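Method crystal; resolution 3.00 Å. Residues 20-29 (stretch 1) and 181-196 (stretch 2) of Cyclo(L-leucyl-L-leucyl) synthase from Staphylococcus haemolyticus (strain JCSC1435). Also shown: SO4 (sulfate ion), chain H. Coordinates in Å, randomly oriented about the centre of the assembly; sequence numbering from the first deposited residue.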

ATOM      1  N   LYS A  20     -15.703   1.934 -12.089  1.00 39.28           N
ATOM      2  CA  LYS A  20     -14.410   1.555 -12.721  1.00 38.73           C
ATOM      3  C   LYS A  20     -13.527   2.759 -13.180  1.00 46.00           C
ATOM      4  O   LYS A  20     -12.813   2.666 -14.193  1.00 45.19           O
ATOM      5  N   LYS A  21     -13.513   3.855 -12.379  1.00 44.37           N
ATOM      6  CA  LYS A  21     -12.720   5.027 -12.760  1.00 44.67           C
ATOM      7  C   LYS A  21     -11.211   4.821 -12.638  1.00 50.28           C
ATOM      8  O   LYS A  21     -10.507   5.064 -13.611  1.00 53.54           O
ATOM      9  N   HIS A  22     -10.708   4.365 -11.472  1.00 43.89           N
ATOM     10  CA  HIS A  22      -9.285   4.150 -11.235  1.00 42.42           C
ATOM     11  C   HIS A  22      -9.018   3.151 -10.093  1.00 47.88           C
ATOM     12  O   HIS A  22      -9.762   3.124  -9.102  1.00 51.44           O
ATOM     13  N   VAL A  23      -7.925   2.369 -10.214  1.00 39.66           N
ATOM     14  CA  VAL A  23      -7.464   1.418  -9.201  1.00 37.17           C
ATOM     15  C   VAL A  23      -5.959   1.637  -8.925  1.00 43.30           C
ATOM     16  O   VAL A  23      -5.209   2.034  -9.829  1.00 43.36           O
ATOM     17  N   ILE A  24      -5.538   1.402  -7.671  1.00 39.64           N
ATOM     18  CA  ILE A  24      -4.157   1.449  -7.238  1.00 39.46           C
ATOM     19  C   ILE A  24      -3.830   0.019  -6.963  1.00 44.71           C
ATOM     20  O   ILE A  24      -4.490  -0.620  -6.141  1.00 46.28           O
ATOM     21  N   LEU A  25      -2.849  -0.520  -7.683  1.00 40.19           N
ATOM     22  CA  LEU A  25      -2.411  -1.887  -7.417  1.00 38.30           C
ATOM     23  C   LEU A  25      -1.248  -1.770  -6.434  1.00 44.08           C
ATOM     24  O   LEU A  25      -0.233  -1.146  -6.736  1.00 43.62           O
ATOM     25  N   GLY A  26      -1.452  -2.281  -5.235  1.00 42.18           N
ATOM     26  CA  GLY A  26      -0.426  -2.298  -4.217  1.00 42.10           C
ATOM     27  C   GLY A  26       0.413  -3.549  -4.387  1.00 49.37           C
ATOM     28  O   GLY A  26      -0.098  -4.673  -4.229  1.00 49.07           O
ATOM     29  N   ILE A  27       1.708  -3.354  -4.742  1.00 46.45           N
ATOM     30  CA  ILE A  27       2.695  -4.430  -4.847  1.00 46.05           C
ATOM     31  C   ILE A  27       3.643  -4.352  -3.625  1.00 50.94           C
ATOM     32  O   ILE A  27       4.062  -3.270  -3.233  1.00 51.45           O
ATOM     33  N   SER A  28       3.867  -5.483  -2.964  1.00 48.48           N
ATOM     34  CA  SER A  28       4.632  -5.598  -1.726  1.00 49.40           C
ATOM     35  C   SER A  28       6.053  -6.139  -1.894  1.00 58.59           C
ATOM     36  O   SER A  28       6.272  -7.076  -2.675  1.00 59.45           O
ATOM     37  N   PRO A  29       7.032  -5.615  -1.116  1.00 58.27           N
ATOM     38  CA  PRO A  29       8.409  -6.106  -1.278  1.00 58.69           C
ATOM     39  C   PRO A  29       8.685  -7.383  -0.494  1.00 64.94           C
ATOM     40  O   PRO A  29       8.093  -7.616   0.564  1.00 65.03           O
ATOM     41  N   ASN A 181      -6.826   8.601   1.754  1.00 47.63           N
ATOM     42  CA  ASN A 181      -7.209   9.536   0.680  1.00 47.33           C
ATOM     43  C   ASN A 181      -6.052   9.803  -0.296  1.00 49.83           C
ATOM     44  O   ASN A 181      -5.362  10.819  -0.197  1.00 50.01           O
ATOM     45  N   ALA A 182      -5.854   8.881  -1.232  1.00 43.95           N
ATOM     46  CA  ALA A 182      -4.819   8.948  -2.235  1.00 42.72           C
ATOM     47  C   ALA A 182      -5.140   9.985  -3.301  1.00 46.80           C
ATOM     48  O   ALA A 182      -4.225  10.564  -3.861  1.00 45.89           O
ATOM     49  N   ASN A 183      -6.439  10.242  -3.558  1.00 44.53           N
ATOM     50  CA  ASN A 183      -6.959  11.170  -4.579  1.00 43.88           C
ATOM     51  C   ASN A 183      -6.227  12.519  -4.721  1.00 49.74           C
ATOM     52  O   ASN A 183      -5.820  12.810  -5.842  1.00 51.51           O
ATOM     53  N   PRO A 184      -6.039  13.367  -3.687  1.00 45.85           N
ATOM     54  CA  PRO A 184      -5.346  14.640  -3.929  1.00 46.30           C
ATOM     55  C   PRO A 184      -3.814  14.527  -4.089  1.00 52.45           C
ATOM     56  O   PRO A 184      -3.176  15.479  -4.553  1.00 54.44           O
ATOM     57  N   ILE A 185      -3.230  13.378  -3.693  1.00 46.61           N
ATOM     58  CA  ILE A 185      -1.802  13.108  -3.766  1.00 45.19           C
ATOM     59  C   ILE A 185      -1.447  12.683  -5.204  1.00 53.16           C
ATOM     60  O   ILE A 185      -0.703  13.384  -5.883  1.00 55.75           O
ATOM     61  N   ILE A 186      -1.998  11.572  -5.673  1.00 50.15           N
ATOM     62  CA  ILE A 186      -1.773  11.022  -7.021  1.00 50.39           C
ATOM     63  C   ILE A 186      -2.651  11.683  -8.085  1.00 56.72           C
ATOM     64  O   ILE A 186      -2.577  11.310  -9.264  1.00 57.64           O
ATOM     65  N   ASN A 187      -3.503  12.631  -7.659  1.00 53.18           N
ATOM     66  CA  ASN A 187      -4.394  13.420  -8.499  1.00 52.97           C
ATOM     67  C   ASN A 187      -5.454  12.588  -9.259  1.00 56.23           C
ATOM     68  O   ASN A 187      -5.473  12.575 -10.499  1.00 57.34           O
ATOM     69  N   THR A 188      -6.357  11.932  -8.499  1.00 49.51           N
ATOM     70  CA  THR A 188      -7.485  11.162  -9.036  1.00 48.16           C
ATOM     71  C   THR A 188      -8.797  11.737  -8.500  1.00 51.76           C
ATOM     72  O   THR A 188      -8.790  12.425  -7.474  1.00 51.60           O
ATOM     73  N   GLN A 189      -9.921  11.471  -9.210  1.00 47.29           N
ATOM     74  CA  GLN A 189     -11.255  11.918  -8.825  1.00 46.11           C
ATOM     75  C   GLN A 189     -11.728  10.982  -7.705  1.00 49.49           C
ATOM     76  O   GLN A 189     -12.065  11.445  -6.619  1.00 49.19           O
ATOM     77  N   GLU A 190     -11.679   9.656  -7.956  1.00 45.88           N
ATOM     78  CA  GLU A 190     -11.985   8.555  -7.022  1.00 44.57           C
ATOM     79  C   GLU A 190     -11.063   7.404  -7.410  1.00 50.20           C
ATOM     80  O   GLU A 190     -10.629   7.339  -8.573  1.00 49.96           O
ATOM     81  N   THR A 191     -10.692   6.545  -6.425  1.00 46.16           N
ATOM     82  CA  THR A 191      -9.736   5.445  -6.606  1.00 44.31           C
ATOM     83  C   THR A 191      -9.959   4.365  -5.556  1.00 48.67           C
ATOM     84  O   THR A 191     -10.601   4.629  -4.542  1.00 48.03           O
ATOM     85  N   LEU A 192      -9.474   3.130  -5.820  1.00 46.18           N
ATOM     86  CA  LEU A 192      -9.543   1.998  -4.877  1.00 45.47           C
ATOM     87  C   LEU A 192      -8.123   1.507  -4.651  1.00 48.68           C
ATOM     88  O   LEU A 192      -7.385   1.350  -5.625  1.00 51.14           O
ATOM     89  N   MET A 193      -7.751   1.216  -3.404  1.00 40.63           N
ATOM     90  CA  MET A 193      -6.483   0.577  -3.135  1.00 39.52           C
ATOM     91  C   MET A 193      -6.774  -0.957  -3.170  1.00 44.87           C
ATOM     92  O   MET A 193      -7.590  -1.432  -2.364  1.00 45.64           O
ATOM     93  N   ALA A 194      -6.188  -1.714  -4.158  1.00 41.43           N
ATOM     94  CA  ALA A 194      -6.395  -3.160  -4.351  1.00 40.64           C
ATOM     95  C   ALA A 194      -5.221  -3.999  -3.811  1.00 46.21           C
ATOM     96  O   ALA A 194      -4.067  -3.786  -4.191  1.00 47.75           O
ATOM     97  N   TYR A 195      -5.520  -4.942  -2.926  1.00 41.97           N
ATOM     98  CA  TYR A 195      -4.534  -5.831  -2.336  1.00 43.55           C
ATOM     99  C   TYR A 195      -5.076  -7.280  -2.257  1.00 53.47           C
ATOM    100  O   TYR A 195      -6.255  -7.499  -2.553  1.00 55.51           O
ATOM    101  N   HIS A 196      -4.231  -8.278  -1.906  1.00 49.83           N
ATOM    102  CA  HIS A 196      -4.643  -9.698  -1.867  1.00 48.66           C
ATOM    103  C   HIS A 196      -5.216 -10.199  -0.562  1.00 53.21           C
ATOM    104  O   HIS A 196      -5.768 -11.292  -0.523  1.00 54.18           O
TER

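Two parallel strands, one running to Gly26 and the other spanning 191-195, lie side by side, and their side chains alternate between the faces of the sheet. Lys20, at positive phi just after a helix, has its CA-to-CB bond directed away from stretch 2 and makes no contact with it, so the packing begins with Lys21. Its CB points toward the partner (chi1 m, chi2 t), and the long, flexible chain carries the ammonium to two polar partners: NZ donates a hydrogen bond to Gln189 OE1 (2.9 Å) and forms a salt bridge with Glu190, NZ to OE2 3.6 Å.

His22 also points in, with chi1 t. An imidazole suits this buried site because it offers polar edges and an apolar face at once. At the edge, ND1 and Thr191 OG1 are hydrogen-bonded at 2.8 Å, while NE2 is satisfied elsewhere in the structure. Over one face sits the methyl of Thr188 (chi1 p), its CG2 3.6 Å from the centroid of the His22 ring and almost on the ring normal, a CH-pi contact. Thr188 OG1 is engaged separately, donating to Asn183 OD1 at 3.1 Å.

Val23 (chi1 p) shares a face of the sheet with Leu25, Leu192 and Ala194. Its CG2 lies 3.7 Å from Ala194 CB. On the other face, Ile24 (chi1 m, chi2 t) has the largest area covered by stretch 2. Its CD1 reaches Ala182 CB at 3.6 Å and Ile186 CD1 at 3.8 Å, while its CG2 meets Met193 SD at 3.8 Å; a branched aliphatic chain can thus touch several apolar neighbours at once. The backbone holds it in register: Ile24 N donates to Leu192 O and Ala194 N to Ile24 O, each N to O distance 2.8 Å.

Leu25 (m, t) contributes little directly, its side chain coming no nearer than 4.5 Å. Gly26 has no side chain, but its N donates to Ala194 O at 3.2 Å, and its O lies at the edge of the Tyr195 ring, 3.6 Å from CD2. The CA-to-CB bond of Ile27 points away. Ser28 (chi1 m) turns back toward stretch 2, where its OG is hydrogen-bonded to Tyr195 OH at 2.8 Å; the tyrosine, with chi1 t, is long enough to bring its hydroxyl to this small polar partner. Beyond the strand, His196 makes no contact with stretch 1, but its NE2 donates a weak hydrogen bond to O4 of the sulfate ion, probably a guest from the crystallisation liquor, at 3.3 Å.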

ATOM      1  CB  LYS A  20     -14.587   0.531 -13.832  1.00 37.86           C
ATOM      2  CG  LYS A  20     -15.269  -0.719 -13.315  1.00 39.41           C
ATOM      3  CD  LYS A  20     -14.392  -1.936 -13.239  1.00 33.89           C
ATOM      4  CE  LYS A  20     -14.786  -2.864 -12.122  1.00 28.10           C
ATOM      5  NZ  LYS A  20     -16.256  -3.097 -12.036  1.00 27.62           N
ATOM      6  CB  LYS A  21     -13.158   6.283 -12.012  1.00 48.43           C
ATOM      7  CG  LYS A  21     -14.475   6.878 -12.511  1.00 80.36           C
ATOM      8  CD  LYS A  21     -14.681   8.294 -11.974  1.00 94.62           C
ATOM      9  CE  LYS A  21     -16.105   8.586 -11.544  1.00111.46           C
ATOM     10  NZ  LYS A  21     -16.162   9.647 -10.493  1.00121.60           N
ATOM     11  CB  HIS A  22      -8.633   5.496 -10.930  1.00 42.89           C
ATOM     12  CG  HIS A  22      -7.136   5.469 -10.758  1.00 46.81           C
ATOM     13  ND1 HIS A  22      -6.541   5.316  -9.506  1.00 48.75           N
ATOM     14  CD2 HIS A  22      -6.162   5.633 -11.673  1.00 48.30           C
ATOM     15  CE1 HIS A  22      -5.238   5.363  -9.719  1.00 47.52           C
ATOM     16  NE2 HIS A  22      -4.959   5.561 -10.997  1.00 47.64           N
ATOM     17  CB  VAL A  23      -7.801  -0.071  -9.557  1.00 38.61           C
ATOM     18  CG1 VAL A  23      -7.063  -0.589 -10.809  1.00 36.90           C
ATOM     19  CG2 VAL A  23      -7.552  -0.984  -8.367  1.00 38.48           C
ATOM     20  CB  ILE A  24      -3.892   2.350  -5.986  1.00 43.01           C
ATOM     21  CG1 ILE A  24      -4.237   3.846  -6.263  1.00 43.67           C
ATOM     22  CG2 ILE A  24      -2.415   2.219  -5.515  1.00 43.57           C
ATOM     23  CD1 ILE A  24      -4.321   4.692  -5.067  1.00 43.00           C
ATOM     24  CB  LEU A  25      -1.984  -2.656  -8.681  1.00 36.86           C
ATOM     25  CG  LEU A  25      -2.911  -2.635  -9.882  1.00 39.33           C
ATOM     26  CD1 LEU A  25      -2.235  -3.251 -11.059  1.00 39.70           C
ATOM     27  CD2 LEU A  25      -4.178  -3.383  -9.623  1.00 38.63           C
ATOM     28  CB  ILE A  27       3.375  -4.450  -6.227  1.00 49.00           C
ATOM     29  CG1 ILE A  27       2.340  -4.892  -7.291  1.00 48.99           C
ATOM     30  CG2 ILE A  27       4.592  -5.384  -6.240  1.00 49.33           C
ATOM     31  CD1 ILE A  27       2.403  -4.198  -8.635  1.00 46.61           C
ATOM     32  CB  SER A  28       3.861  -6.435  -0.709  1.00 51.28           C
ATOM     33  OG  SER A  28       2.853  -5.676  -0.066  1.00 56.04           O
ATOM     34  CB  PRO A  29       9.254  -4.942  -0.761  1.00 60.09           C
ATOM     35  CG  PRO A  29       8.404  -4.328   0.304  1.00 65.15           C
ATOM     36  CD  PRO A  29       6.966  -4.525  -0.114  1.00 60.76           C
ATOM     37  CB  ASN A 181      -7.774  10.853   1.226  1.00 48.79           C
ATOM     38  CG  ASN A 181      -8.442  11.721   0.197  1.00 65.92           C
ATOM     39  OD1 ASN A 181      -8.899  11.270  -0.858  1.00 66.68           O
ATOM     40  ND2 ASN A 181      -8.546  12.986   0.505  1.00 55.97           N
ATOM     41  CB  ALA A 182      -4.651   7.590  -2.875  1.00 43.43           C
ATOM     42  CB  ASN A 183      -8.442  11.410  -4.386  1.00 38.91           C
ATOM     43  CG  ASN A 183      -9.221  10.149  -4.386  1.00 61.39           C
ATOM     44  OD1 ASN A 183      -9.423   9.552  -5.433  1.00 54.26           O
ATOM     45  ND2 ASN A 183      -9.605   9.685  -3.203  1.00 57.89           N
ATOM     46  CB  PRO A 184      -5.734  15.467  -2.716  1.00 47.97           C
ATOM     47  CG  PRO A 184      -5.929  14.469  -1.631  1.00 52.26           C
ATOM     48  CD  PRO A 184      -6.422  13.223  -2.267  1.00 47.48           C
ATOM     49  CB  ILE A 185      -1.345  12.076  -2.688  1.00 46.68           C
ATOM     50  CG1 ILE A 185      -1.815  12.457  -1.263  1.00 44.99           C
ATOM     51  CG2 ILE A 185       0.149  11.919  -2.718  1.00 48.70           C
ATOM     52  CD1 ILE A 185      -1.851  11.343  -0.278  1.00 39.10           C
ATOM     53  CB  ILE A 186      -1.928   9.474  -7.052  1.00 53.17           C
ATOM     54  CG1 ILE A 186      -3.398   9.030  -6.750  1.00 51.90           C
ATOM     55  CG2 ILE A 186      -0.875   8.815  -6.122  1.00 54.15           C
ATOM     56  CD1 ILE A 186      -3.744   7.759  -7.301  1.00 52.42           C
ATOM     57  CB  ASN A 187      -3.611  14.344  -9.448  1.00 53.41           C
ATOM     58  CG  ASN A 187      -4.385  15.584  -9.723  1.00 87.68           C
ATOM     59  OD1 ASN A 187      -4.963  15.728 -10.799  1.00 73.47           O
ATOM     60  ND2 ASN A 187      -4.533  16.436  -8.693  1.00 89.95           N
ATOM     61  CB  THR A 188      -7.377   9.641  -8.764  1.00 49.88           C
ATOM     62  OG1 THR A 188      -7.023   9.398  -7.410  1.00 58.49           O
ATOM     63  CG2 THR A 188      -6.415   8.943  -9.680  1.00 40.29           C
ATOM     64  CB  GLN A 189     -12.181  11.863 -10.033  1.00 47.75           C
ATOM     65  CG  GLN A 189     -12.865  13.173 -10.407  1.00 79.11           C
ATOM     66  CD  GLN A 189     -14.082  12.886 -11.270  1.00118.15           C
ATOM     67  OE1 GLN A 189     -15.070  12.290 -10.809  1.00116.97           O
ATOM     68  NE2 GLN A 189     -14.030  13.268 -12.552  1.00114.85           N
ATOM     69  CB  GLU A 190     -13.457   8.136  -7.042  1.00 45.25           C
ATOM     70  CG  GLU A 190     -13.999   7.789  -8.420  1.00 51.01           C
ATOM     71  CD  GLU A 190     -15.303   7.020  -8.438  1.00 59.48           C
ATOM     72  OE1 GLU A 190     -15.382   5.993  -9.154  1.00 68.57           O
ATOM     73  OE2 GLU A 190     -16.227   7.417  -7.696  1.00 35.54           O
ATOM     74  CB  THR A 191      -8.293   6.010  -6.578  1.00 41.89           C
ATOM     75  OG1 THR A 191      -7.320   4.988  -6.816  1.00 44.22           O
ATOM     76  CG2 THR A 191      -7.976   6.767  -5.319  1.00 30.73           C
ATOM     77  CB  LEU A 192     -10.332   0.788  -5.444  1.00 45.30           C
ATOM     78  CG  LEU A 192     -11.809   0.911  -5.830  1.00 49.77           C
ATOM     79  CD1 LEU A 192     -12.232  -0.279  -6.621  1.00 48.95           C
ATOM     80  CD2 LEU A 192     -12.705   1.044  -4.612  1.00 53.31           C
ATOM     81  CB  MET A 193      -5.970   1.021  -1.789  1.00 42.02           C
ATOM     82  CG  MET A 193      -4.813   0.221  -1.321  1.00 46.77           C
ATOM     83  SD  MET A 193      -3.284   0.636  -2.174  1.00 52.57           S
ATOM     84  CE  MET A 193      -3.077   2.382  -1.666  1.00 48.71           C
ATOM     85  CB  ALA A 194      -6.620  -3.460  -5.816  1.00 40.87           C
ATOM     86  CB  TYR A 195      -4.138  -5.296  -0.967  1.00 44.73           C
ATOM     87  CG  TYR A 195      -2.831  -5.832  -0.434  1.00 45.45           C
ATOM     88  CD1 TYR A 195      -2.793  -6.583   0.731  1.00 48.30           C
ATOM     89  CD2 TYR A 195      -1.622  -5.515  -1.049  1.00 45.31           C
ATOM     90  CE1 TYR A 195      -1.586  -7.039   1.260  1.00 50.21           C
ATOM     91  CE2 TYR A 195      -0.411  -5.977  -0.543  1.00 46.02           C
ATOM     92  CZ  TYR A 195      -0.394  -6.731   0.622  1.00 53.24           C
ATOM     93  OH  TYR A 195       0.791  -7.199   1.155  1.00 50.07           O
ATOM     94  CB  HIS A 196      -3.462 -10.581  -2.239  1.00 48.92           C
ATOM     95  CG  HIS A 196      -2.364 -10.594  -1.211  1.00 51.34           C
ATOM     96  ND1 HIS A 196      -1.403  -9.603  -1.166  1.00 52.28           N
ATOM     97  CD2 HIS A 196      -2.102 -11.493  -0.240  1.00 51.85           C
ATOM     98  CE1 HIS A 196      -0.582  -9.946  -0.192  1.00 50.98           C
ATOM     99  NE2 HIS A 196      -0.963 -11.067   0.395  1.00 51.29           N
TER
HETATM  100  S   SO4 H 302       0.498 -13.171   3.292  1.00130.34           S
HETATM  101  O1  SO4 H 302      -0.931 -13.163   3.624  1.00130.09           O
HETATM  102  O2  SO4 H 302       1.271 -13.702   4.426  1.00131.37           O
HETATM  103  O3  SO4 H 302       0.723 -14.027   2.124  1.00129.44           O
HETATM  104  O4  SO4 H 302       0.935 -11.798   3.009  1.00128.88           O